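PDB 3ZQX: cellulose 1,4-beta-cellobiosidase from Clostridium thermocellum, which releases cellobiose from cellulose as a cellulosomal cellobiohydrolase and contributes here its family 3b carbohydrate-binding module, of a cellulose-binding family but apparently adhesion-deficient in its natural form. Local coordinates for residues A[16-21]-A[104-109]; A[51-56]-A[100-105]; A[12-17]-A[110-115]. The protein carries 1 engineered substitution. One frame throughout, in Å; residues are numbered along the deposited sequence. Where two conformers were deposited one is given.

Contact 1. Residues A[16-21]-A[104-109]. Engineered in segment 104-109: Trp-106 (natural residue Asn).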
loop_
_atom_site.group_PDB
_atom_site.type_symbol
_atom_site.label_atom_id
_atom_site.label_comp_id
_atom_site.label_asym_id
_atom_site.label_seq_id
_atom_site.Cartn_x
_atom_site.Cartn_y
_atom_site.Cartn_z
ATOM N N THR A 16 -11.103 11.376 8.667
ATOM C CA THR A 16 -9.765 11.910 8.870
ATOM C C THR A 16 -9.261 12.526 7.586
ATOM O O THR A 16 -9.633 12.088 6.499
ATOM C CB THR A 16 -8.777 10.808 9.316
ATOM O OG1 THR A 16 -7.465 11.366 9.443
ATOM C CG2 THR A 16 -8.734 9.670 8.308
ATOM N N GLN A 17 -8.378 13.507 7.708
ATOM C CA GLN A 17 -7.720 14.067 6.543
ATOM C C GLN A 17 -6.570 13.196 6.042
ATOM O O GLN A 17 -6.062 13.431 4.945
ATOM C CB GLN A 17 -7.214 15.469 6.852
ATOM C CG GLN A 17 -8.328 16.450 7.127
ATOM C CD GLN A 17 -7.840 17.635 7.915
ATOM O OE1 GLN A 17 -7.326 17.478 9.020
ATOM N NE2 GLN A 17 -7.954 18.824 7.339
ATOM N N GLU A 18 -6.126 12.231 6.843
ATOM C CA GLU A 18 -5.004 11.389 6.453
ATOM C C GLU A 18 -5.292 9.913 6.696
ATOM O O GLU A 18 -5.384 9.468 7.840
ATOM C CB GLU A 18 -3.752 11.793 7.239
ATOM C CG GLU A 18 -3.259 13.188 6.900
ATOM C CD GLU A 18 -1.961 13.546 7.594
ATOM O OE1 GLU A 18 -1.695 13.008 8.685
ATOM O OE2 GLU A 18 -1.204 14.365 7.039
ATOM N N ILE A 19 -5.385 9.134 5.624
ATOM C CA ILE A 19 -5.231 7.693 5.752
ATOM C C ILE A 19 -3.777 7.484 6.145
ATOM O O ILE A 19 -2.906 8.138 5.575
ATOM C CB ILE A 19 -5.535 6.968 4.421
ATOM C CG1 ILE A 19 -6.987 7.201 3.995
ATOM C CG2 ILE A 19 -5.206 5.491 4.529
ATOM C CD1 ILE A 19 -7.306 6.696 2.597
ATOM N N LYS A 20 -3.511 6.674 7.168
ATOM C CA LYS A 20 -2.138 6.504 7.620
ATOM C C LYS A 20 -1.911 5.112 8.173
ATOM O O LYS A 20 -2.636 4.670 9.068
ATOM C CB LYS A 20 -1.809 7.546 8.695
ATOM C CG LYS A 20 -0.367 7.515 9.186
ATOM C CD LYS A 20 -0.085 8.596 10.214
ATOM C CE LYS A 20 1.354 8.537 10.695
ATOM N NZ LYS A 20 1.649 9.588 11.696
ATOM N N GLY A 21 -0.836 4.473 7.735
ATOM C CA GLY A 21 -0.479 3.159 8.213
ATOM C C GLY A 21 0.918 2.825 7.758
ATOM O O GLY A 21 1.699 3.725 7.426
ATOM N N ALA A 104 -4.816 17.471 -1.532
ATOM C CA ALA A 104 -4.140 18.761 -1.633
ATOM C C ALA A 104 -4.880 19.858 -0.875
ATOM O O ALA A 104 -4.258 20.776 -0.348
ATOM C CB ALA A 104 -3.968 19.159 -3.092
ATOM N N ASP A 105 -6.204 19.787 -0.853
ATOM C CA ASP A 105 -7.011 20.774 -0.142
ATOM C C ASP A 105 -7.360 20.370 1.296
ATOM O O ASP A 105 -8.160 21.030 1.949
ATOM C CB ASP A 105 -8.255 21.174 -0.941
ATOM C CG ASP A 105 -9.272 20.062 -1.048
ATOM O OD1 ASP A 105 -9.037 18.975 -0.476
ATOM O OD2 ASP A 105 -10.310 20.276 -1.714
ATOM N N TRP A 106 -6.796 19.264 1.765
ATOM C CA TRP A 106 -6.989 18.830 3.147
ATOM C C TRP A 106 -8.439 18.466 3.467
ATOM O O TRP A 106 -8.877 18.561 4.609
ATOM C CB TRP A 106 -6.397 19.846 4.135
ATOM C CG TRP A 106 -4.897 19.856 4.108
ATOM C CD1 TRP A 106 -4.092 20.741 3.448
ATOM C CD2 TRP A 106 -4.028 18.930 4.761
ATOM N NE1 TRP A 106 -2.771 20.415 3.653
ATOM C CE2 TRP A 106 -2.706 19.308 4.457
ATOM C CE3 TRP A 106 -4.239 17.811 5.571
ATOM C CZ2 TRP A 106 -1.599 18.612 4.943
ATOM C CZ3 TRP A 106 -3.140 17.121 6.051
ATOM C CH2 TRP A 106 -1.838 17.524 5.734
ATOM N N SER A 107 -9.153 17.976 2.455
ATOM C CA SER A 107 -10.488 17.421 2.651
ATOM C C SER A 107 -10.445 16.155 3.495
ATOM O O SER A 107 -9.402 15.521 3.638
ATOM C CB SER A 107 -11.128 17.074 1.306
ATOM O OG SER A 107 -11.362 18.227 0.519
ATOM N N PHE A 108 -11.597 15.793 4.053
ATOM C CA PHE A 108 -11.715 14.597 4.883
ATOM C C PHE A 108 -12.072 13.346 4.091
ATOM O O PHE A 108 -13.017 13.345 3.293
ATOM C CB PHE A 108 -12.784 14.795 5.960
ATOM C CG PHE A 108 -12.373 15.717 7.068
ATOM C CD1 PHE A 108 -12.451 17.089 6.912
ATOM C CD2 PHE A 108 -11.913 15.212 8.271
ATOM C CE1 PHE A 108 -12.077 17.941 7.935
ATOM C CE2 PHE A 108 -11.545 16.062 9.300
ATOM C CZ PHE A 108 -11.630 17.426 9.128
ATOM N N HIS A 109 -11.328 12.277 4.342
ATOM C CA HIS A 109 -11.725 10.943 3.926
ATOM C C HIS A 109 -12.829 10.389 4.809
ATOM O O HIS A 109 -12.950 10.763 5.977
ATOM C CB HIS A 109 -10.585 9.946 4.124
ATOM C CG HIS A 109 -9.350 10.222 3.337
ATOM N ND1 HIS A 109 -9.221 9.880 2.010
ATOM C CD2 HIS A 109 -8.153 10.725 3.720
ATOM C CE1 HIS A 109 -8.002 10.186 1.600
ATOM N NE2 HIS A 109 -7.333 10.697 2.620
HETATM O O HOH W 1 -6.697 15.478 3.245
#
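Gln-17 is wedged between two aromatic residues, Trp-106 and Phe-108, and touches both with successive atoms of one extended side chain. Its CB lies at the edge of the Trp-106 indole, in the ring plane and 4.0 Å from CE3. With chi1 at -65°, CG stands anti to the carbonyl carbon and comes to rest over the centre of the Phe-108 ring, 3.8 Å from the centroid, in a CH-pi contact. Further out, CD lies 4.0 Å from Phe-108 CZ, and the amide is stacked on the phenyl ring, the planes 8° apart. At the tip, NE2 donates to Trp-106 O across 2.9 Å, in the amide plane and on a lone pair of the carbonyl. Trp-106, an engineered residue, also meets Glu-18, whose OE2 approaches the indole edge 3.5 Å from CH2; that carboxylate forms a salt bridge with Arg-102. On the inner side, Ile-19 CG1 covers the centre of the His-109 imidazole, and His-109 NE2 is hydrogen-bonded to Ile-101 O. The backbones join in a single antiparallel hydrogen-bonded pair, Thr-16 with His-109: His-109 N to Thr-16 O is short at 2.7 Å, whereas the return bond from Thr-16 N to His-109 O is weak at 3.3 Å. Beyond it, a water donates to both Gln-17 O and Ser-107 O. The loop after strand 97-103 is thus fastened to the start of strand 15-27 by few bonds of mixed kind. Stacking on Phe-108 and the NE2 bond would together restrain the rotation of the Gln-17 amide, while the water spans two carbonyls that could not bond each other directly.

Contact 2. Residues A[51-56]-A[100-105]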
loop_
_atom_site.group_PDB
_atom_site.type_symbol
_atom_site.label_atom_id
_atom_site.label_comp_id
_atom_site.label_asym_id
_atom_site.label_seq_id
_atom_site.Cartn_x
_atom_site.Cartn_y
_atom_site.Cartn_z
ATOM N N GLN A 51 -6.907 16.828 -5.706
ATOM C CA GLN A 51 -5.738 15.994 -5.922
ATOM C C GLN A 51 -5.437 15.141 -4.704
ATOM O O GLN A 51 -5.370 15.645 -3.577
ATOM C CB GLN A 51 -4.531 16.879 -6.226
ATOM C CG GLN A 51 -3.216 16.139 -6.242
ATOM C CD GLN A 51 -2.061 17.040 -6.604
ATOM O OE1 GLN A 51 -1.444 17.664 -5.736
ATOM N NE2 GLN A 51 -1.763 17.124 -7.894
ATOM N N LEU A 52 -5.252 13.852 -4.943
ATOM C CA LEU A 52 -4.780 12.929 -3.929
ATOM C C LEU A 52 -3.263 12.923 -3.920
ATOM O O LEU A 52 -2.620 12.952 -4.984
ATOM C CB LEU A 52 -5.281 11.525 -4.238
ATOM C CG LEU A 52 -6.745 11.300 -3.883
ATOM C CD1 LEU A 52 -7.288 10.109 -4.657
ATOM C CD2 LEU A 52 -6.902 11.095 -2.386
ATOM N N GLN A 53 -2.688 12.863 -2.720
ATOM C CA GLN A 53 -1.247 12.878 -2.538
ATOM C C GLN A 53 -0.824 11.753 -1.613
ATOM O O GLN A 53 -1.483 11.469 -0.602
ATOM C CB GLN A 53 -0.827 14.209 -1.923
ATOM C CG GLN A 53 -1.263 15.392 -2.751
ATOM C CD GLN A 53 -0.928 16.713 -2.100
ATOM O OE1 GLN A 53 -0.744 16.798 -0.883
ATOM N NE2 GLN A 53 -0.852 17.760 -2.909
ATOM N N PHE A 54 0.282 11.112 -1.968
ATOM C CA PHE A 54 0.945 10.115 -1.135
ATOM C C PHE A 54 2.180 10.734 -0.502
ATOM O O PHE A 54 2.932 11.444 -1.178
ATOM C CB PHE A 54 1.382 8.943 -2.012
ATOM C CG PHE A 54 2.304 7.972 -1.321
ATOM C CD1 PHE A 54 1.792 6.912 -0.607
ATOM C CD2 PHE A 54 3.683 8.115 -1.394
ATOM C CE1 PHE A 54 2.630 6.010 0.033
ATOM C CE2 PHE A 54 4.525 7.218 -0.760
ATOM C CZ PHE A 54 3.997 6.166 -0.048
ATOM N N ILE A 55 2.402 10.456 0.781
ATOM C CA ILE A 55 3.630 10.876 1.439
ATOM C C ILE A 55 4.153 9.748 2.314
ATOM O O ILE A 55 3.393 9.133 3.079
ATOM C CB ILE A 55 3.435 12.133 2.303
ATOM C CG1 ILE A 55 2.725 13.250 1.532
ATOM C CG2 ILE A 55 4.781 12.621 2.826
ATOM C CD1 ILE A 55 1.213 13.189 1.591
ATOM N N CYS A 56 5.447 9.467 2.182
ATOM C CA CYS A 56 6.134 8.491 3.025
ATOM C C CYS A 56 7.188 9.206 3.860
ATOM O O CYS A 56 8.185 9.694 3.321
ATOM C CB CYS A 56 6.818 7.427 2.175
ATOM S SG CYS A 56 7.879 6.329 3.132
ATOM N N VAL A 100 0.976 7.887 4.089
ATOM C CA VAL A 100 -0.124 8.807 4.306
ATOM C C VAL A 100 -0.750 9.093 2.947
ATOM O O VAL A 100 -0.028 9.299 1.952
ATOM C CB VAL A 100 0.375 10.125 4.921
ATOM C CG1 VAL A 100 -0.649 11.243 4.747
ATOM C CG2 VAL A 100 0.717 9.922 6.393
ATOM N N ILE A 101 -2.081 9.084 2.900
ATOM C CA ILE A 101 -2.812 9.538 1.724
ATOM C C ILE A 101 -3.680 10.706 2.152
ATOM O O ILE A 101 -4.490 10.591 3.086
ATOM C CB ILE A 101 -3.725 8.441 1.136
ATOM C CG1 ILE A 101 -2.926 7.189 0.774
ATOM C CG2 ILE A 101 -4.486 8.975 -0.077
ATOM C CD1 ILE A 101 -3.781 5.956 0.614
ATOM N N ARG A 102 -3.501 11.845 1.500
ATOM C CA ARG A 102 -4.256 13.038 1.844
ATOM C C ARG A 102 -4.667 13.773 0.585
ATOM O O ARG A 102 -4.242 13.419 -0.510
ATOM C CB ARG A 102 -3.452 13.944 2.769
ATOM C CG ARG A 102 -2.201 14.517 2.181
ATOM C CD ARG A 102 -1.525 15.253 3.328
ATOM N NE ARG A 102 -0.226 15.812 2.998
ATOM C CZ ARG A 102 0.831 15.771 3.805
ATOM N NH1 ARG A 102 0.763 15.180 4.997
ATOM N NH2 ARG A 102 1.965 16.318 3.410
ATOM N N TYR A 103 -5.535 14.760 0.738
ATOM C CA TYR A 103 -5.909 15.638 -0.360
ATOM C C TYR A 103 -5.111 16.937 -0.348
ATOM O O TYR A 103 -4.779 17.461 0.718
ATOM C CB TYR A 103 -7.388 15.976 -0.264
ATOM C CG TYR A 103 -8.311 14.831 -0.586
ATOM C CD1 TYR A 103 -8.602 14.511 -1.898
ATOM C CD2 TYR A 103 -8.897 14.071 0.421
ATOM C CE1 TYR A 103 -9.455 13.472 -2.209
ATOM C CE2 TYR A 103 -9.754 13.028 0.122
ATOM C CZ TYR A 103 -10.027 12.730 -1.194
ATOM O OH TYR A 103 -10.882 11.708 -1.536
ATOM N N ALA A 104 -4.816 17.471 -1.532
ATOM C CA ALA A 104 -4.140 18.761 -1.633
ATOM C C ALA A 104 -4.880 19.858 -0.875
ATOM O O ALA A 104 -4.258 20.776 -0.348
ATOM C CB ALA A 104 -3.968 19.159 -3.092
ATOM N N ASP A 105 -6.204 19.787 -0.853
ATOM C CA ASP A 105 -7.011 20.774 -0.142
ATOM C C ASP A 105 -7.360 20.370 1.296
ATOM O O ASP A 105 -8.160 21.030 1.949
ATOM C CB ASP A 105 -8.255 21.174 -0.941
ATOM C CG ASP A 105 -9.272 20.062 -1.048
ATOM O OD1 ASP A 105 -9.037 18.975 -0.476
ATOM O OD2 ASP A 105 -10.310 20.276 -1.714
HETATM O O HOH W 2 -1.947 18.173 1.227
HETATM O O HOH W 3 1.539 17.007 0.768
#
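Gln-53 and Arg-102 form one of two hydrogen-bonded pairs between antiparallel strands 52-55 and 97-103 in the beta-sandwich of this family 3 module. Five backbone bonds tie the segments from Ile-55 and Val-100 to Gln-51 and Ala-104. On the face carrying Gln-53, Ile-55, Val-100 and Arg-102, CG of the arginine lies between the backbone N and the carbonyl carbon (chi1 64°), and the chain then runs extended to NE. Ile-55 crosses it at about a right angle, and its chi2 of 87° swings CD1 over one face of the guanidinium, offset toward the rim and only 3.3 Å from NE. The same CD1 touches Val-100 CG1 at 4.1 Å. Glu-18 takes the charge of Arg-102 in a salt bridge through NH1, which also bonds to Tyr-57 OH. Gln-53, extended beyond CG, approaches the guanidinium edge with OE1, but a water carries the link, donating to Gln-53 OE1 and accepting from Arg-102 NH2. Gln-53 NE2 donates in plane to a lone pair of Gln-51 OE1 at 2.9 Å, a bond that orients the amide; the same NE2 lies 3.4 Å from Ala-104 CB.

The opposite face, with Leu-52, Phe-54, Ile-101 and Tyr-103, is turned to the strands 66-71 and 78-83, where Phe-54 meets Leu-66, Pro-68, Leu-79 and Leu-81. Leu-52 and Tyr-103 lie side by side, pointing the same way. Leu-52 CD2 sits over the tyrosine ring near its rim, closest to CE1 at 3.5 Å, and also reaches Ile-101 CG2 at 4.0 Å.

Contact 3. Residues A[12-17]-A[110-115]. With CA (calcium ion), chain B.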
loop_
_atom_site.group_PDB
_atom_site.type_symbol
_atom_site.label_atom_id
_atom_site.label_comp_id
_atom_site.label_asym_id
_atom_site.label_seq_id
_atom_site.Cartn_x
_atom_site.Cartn_y
_atom_site.Cartn_z
ATOM N N THR A 12 -6.975 5.465 12.849
ATOM C CA THR A 12 -8.134 4.588 12.944
ATOM C C THR A 12 -9.479 5.297 12.865
ATOM O O THR A 12 -10.518 4.645 12.825
ATOM C CB THR A 12 -8.099 3.806 14.264
ATOM O OG1 THR A 12 -8.080 4.730 15.357
ATOM C CG2 THR A 12 -6.851 2.942 14.335
ATOM N N GLN A 13 -9.465 6.624 12.822
ATOM C CA GLN A 13 -10.706 7.391 12.806
ATOM C C GLN A 13 -11.393 7.268 11.456
ATOM O O GLN A 13 -10.743 7.375 10.421
ATOM C CB GLN A 13 -10.418 8.867 13.081
ATOM C CG GLN A 13 -9.969 9.168 14.501
ATOM C CD GLN A 13 -11.124 9.200 15.480
ATOM O OE1 GLN A 13 -11.812 10.213 15.611
ATOM N NE2 GLN A 13 -11.343 8.090 16.176
ATOM N N THR A 14 -12.703 7.036 11.483
ATOM C CA THR A 14 -13.506 6.965 10.267
ATOM C C THR A 14 -13.267 8.212 9.418
ATOM O O THR A 14 -12.919 8.135 8.232
ATOM C CB THR A 14 -15.015 6.834 10.607
ATOM O OG1 THR A 14 -15.239 5.606 11.308
ATOM C CG2 THR A 14 -15.858 6.849 9.340
ATOM N N SER A 15 -13.434 9.363 10.052
ATOM C CA SER A 15 -13.309 10.642 9.382
ATOM C C SER A 15 -11.937 11.227 9.692
ATOM O O SER A 15 -11.619 11.496 10.855
ATOM C CB SER A 15 -14.407 11.588 9.853
ATOM O OG SER A 15 -14.182 12.895 9.365
ATOM N N THR A 16 -11.103 11.376 8.667
ATOM C CA THR A 16 -9.765 11.910 8.870
ATOM C C THR A 16 -9.261 12.526 7.586
ATOM O O THR A 16 -9.633 12.088 6.499
ATOM C CB THR A 16 -8.777 10.808 9.316
ATOM O OG1 THR A 16 -7.465 11.366 9.443
ATOM C CG2 THR A 16 -8.734 9.670 8.308
ATOM N N GLN A 17 -8.378 13.507 7.708
ATOM C CA GLN A 17 -7.720 14.067 6.543
ATOM C C GLN A 17 -6.570 13.196 6.042
ATOM O O GLN A 17 -6.062 13.431 4.945
ATOM C CB GLN A 17 -7.214 15.469 6.852
ATOM C CG GLN A 17 -8.328 16.450 7.127
ATOM C CD GLN A 17 -7.840 17.635 7.915
ATOM O OE1 GLN A 17 -7.326 17.478 9.020
ATOM N NE2 GLN A 17 -7.954 18.824 7.339
ATOM N N ASP A 110 -13.589 9.450 4.253
ATOM C CA ASP A 110 -14.365 8.492 5.037
ATOM C C ASP A 110 -13.669 7.152 4.849
ATOM O O ASP A 110 -13.675 6.598 3.757
ATOM C CB ASP A 110 -15.793 8.431 4.496
ATOM C CG ASP A 110 -16.662 7.417 5.216
ATOM O OD1 ASP A 110 -16.168 6.666 6.074
ATOM O OD2 ASP A 110 -17.870 7.371 4.895
ATOM N N GLN A 111 -13.045 6.636 5.896
ATOM C CA GLN A 111 -12.327 5.373 5.769
ATOM C C GLN A 111 -13.236 4.159 5.885
ATOM O O GLN A 111 -12.818 3.052 5.550
ATOM C CB GLN A 111 -11.223 5.255 6.820
ATOM C CG GLN A 111 -10.179 6.341 6.763
ATOM C CD GLN A 111 -8.906 5.927 7.463
ATOM O OE1 GLN A 111 -8.025 5.321 6.852
ATOM N NE2 GLN A 111 -8.804 6.236 8.751
ATOM N N SER A 112 -14.469 4.357 6.344
ATOM C CA SER A 112 -15.341 3.214 6.627
ATOM C C SER A 112 -15.766 2.448 5.388
ATOM O O SER A 112 -16.186 1.334 5.483
ATOM C CB SER A 112 -16.565 3.636 7.473
ATOM O OG SER A 112 -17.448 4.387 6.714
ATOM N N ASN A 113 -15.646 3.099 4.244
ATOM C CA ASN A 113 -15.967 2.496 2.981
ATOM C C ASN A 113 -14.726 2.201 2.115
ATOM O O ASN A 113 -14.799 2.201 0.897
ATOM C CB ASN A 113 -16.983 3.352 2.217
ATOM C CG ASN A 113 -16.473 4.711 1.932
ATOM O OD1 ASN A 113 -15.332 5.002 2.233
ATOM N ND2 ASN A 113 -17.287 5.557 1.305
ATOM N N ASP A 114 -13.602 1.963 2.798
ATOM C CA ASP A 114 -12.339 1.654 2.126
ATOM C C ASP A 114 -12.015 0.173 2.335
ATOM O O ASP A 114 -11.871 -0.285 3.453
ATOM C CB ASP A 114 -11.197 2.470 2.696
ATOM C CG ASP A 114 -11.336 3.944 2.411
ATOM O OD1 ASP A 114 -12.193 4.333 1.595
ATOM O OD2 ASP A 114 -10.555 4.734 2.979
ATOM N N TYR A 115 -11.891 -0.550 1.231
ATOM C CA TYR A 115 -11.668 -1.988 1.281
ATOM C C TYR A 115 -10.440 -2.383 2.101
ATOM O O TYR A 115 -10.481 -3.355 2.858
ATOM C CB TYR A 115 -11.549 -2.512 -0.144
ATOM C CG TYR A 115 -11.211 -3.973 -0.295
ATOM C CD1 TYR A 115 -12.204 -4.938 -0.269
ATOM C CD2 TYR A 115 -9.905 -4.384 -0.541
ATOM C CE1 TYR A 115 -11.897 -6.277 -0.452
ATOM C CE2 TYR A 115 -9.592 -5.714 -0.732
ATOM C CZ TYR A 115 -10.593 -6.657 -0.684
ATOM O OH TYR A 115 -10.316 -7.996 -0.867
HETATM CA CA CA B . -13.491 6.344 1.371
HETATM O O HOH W 4 -11.227 7.183 2.086
#
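Gln-111 holds two successive carbonyls of the segment 12-17, one with its backbone and one with its side chain. Its N donates to Thr-14 O at 2.8 Å, almost straight at 171°. Its amide NE2 reaches Gln-13 O, also at 2.8 Å, with the acceptor in the amide plane but the donor tilted from the carbonyl plane. A chi1 of -59° sets CG anti to the carbonyl carbon, 3.6 Å from Thr-14 O, and the extended chain carries the amide on to Gln-13 O. NE2 has a further acceptor in Asn-11 O, so a buried amide nitrogen is shared between two main-chain carbonyls. Thr-16 CG2 packs obliquely against this amide, 3.5 Å from NE2. Next to Gln-111, Ser-15 and Asp-110 form an antiparallel non-hydrogen-bonded pair.

Asp-110 divides its work between two ends. Its side chain runs alongside Thr-14, pointing the same way, with OD1 3.3 Å from CG2 in one of the two conformers of Thr-14, a less certain contact. OD1 accepts from Ser-112 N in an Asx turn and from Ser-112 OG on the syn side. Its backbone O instead binds the calcium ion at 2.4 Å, beside Asn-113 OD1 and Asp-114 OD1. A water also coordinates the metal, and it donates to Asp-114 OD2 at 2.7 Å, which ties the second carboxylate oxygen into the site. Thr-45 and Glu-47 complete the coordination.

The calcium ligands therefore come from a loop whose Gln-111 is held to the segment 12-17 by two neutral hydrogen bonds. Binding the metal through Asp-110 O would probably polarise that peptide group, making the N-H of Gln-111 a stronger donor to Thr-14 O.

All three contacts involve the six-stranded antiparallel sheet or the loops leaving it. Contacts 1 and 2 are both partly buried. Contact 2 is regular strand pairing, with one apolar face turned to the sandwich interior and one mixed face, with Gln-53, Ile-55, Val-100 and Arg-102. Contact 1 continues the chain of contact 2 into a loop, where backbone pairing shrinks to one pair and side-chain stacking joins it. Contact 3 lies at the surface, shares Thr-16 and Gln-17 with contact 1, and is held by Gln-111, next to calcium ligands that come from 110-114. The His-109 ring meets that of Tyr-103, joining contacts 1 and 2; Ile-19 packs on Gln-111 and Asp-114, linking contacts 1 and 3.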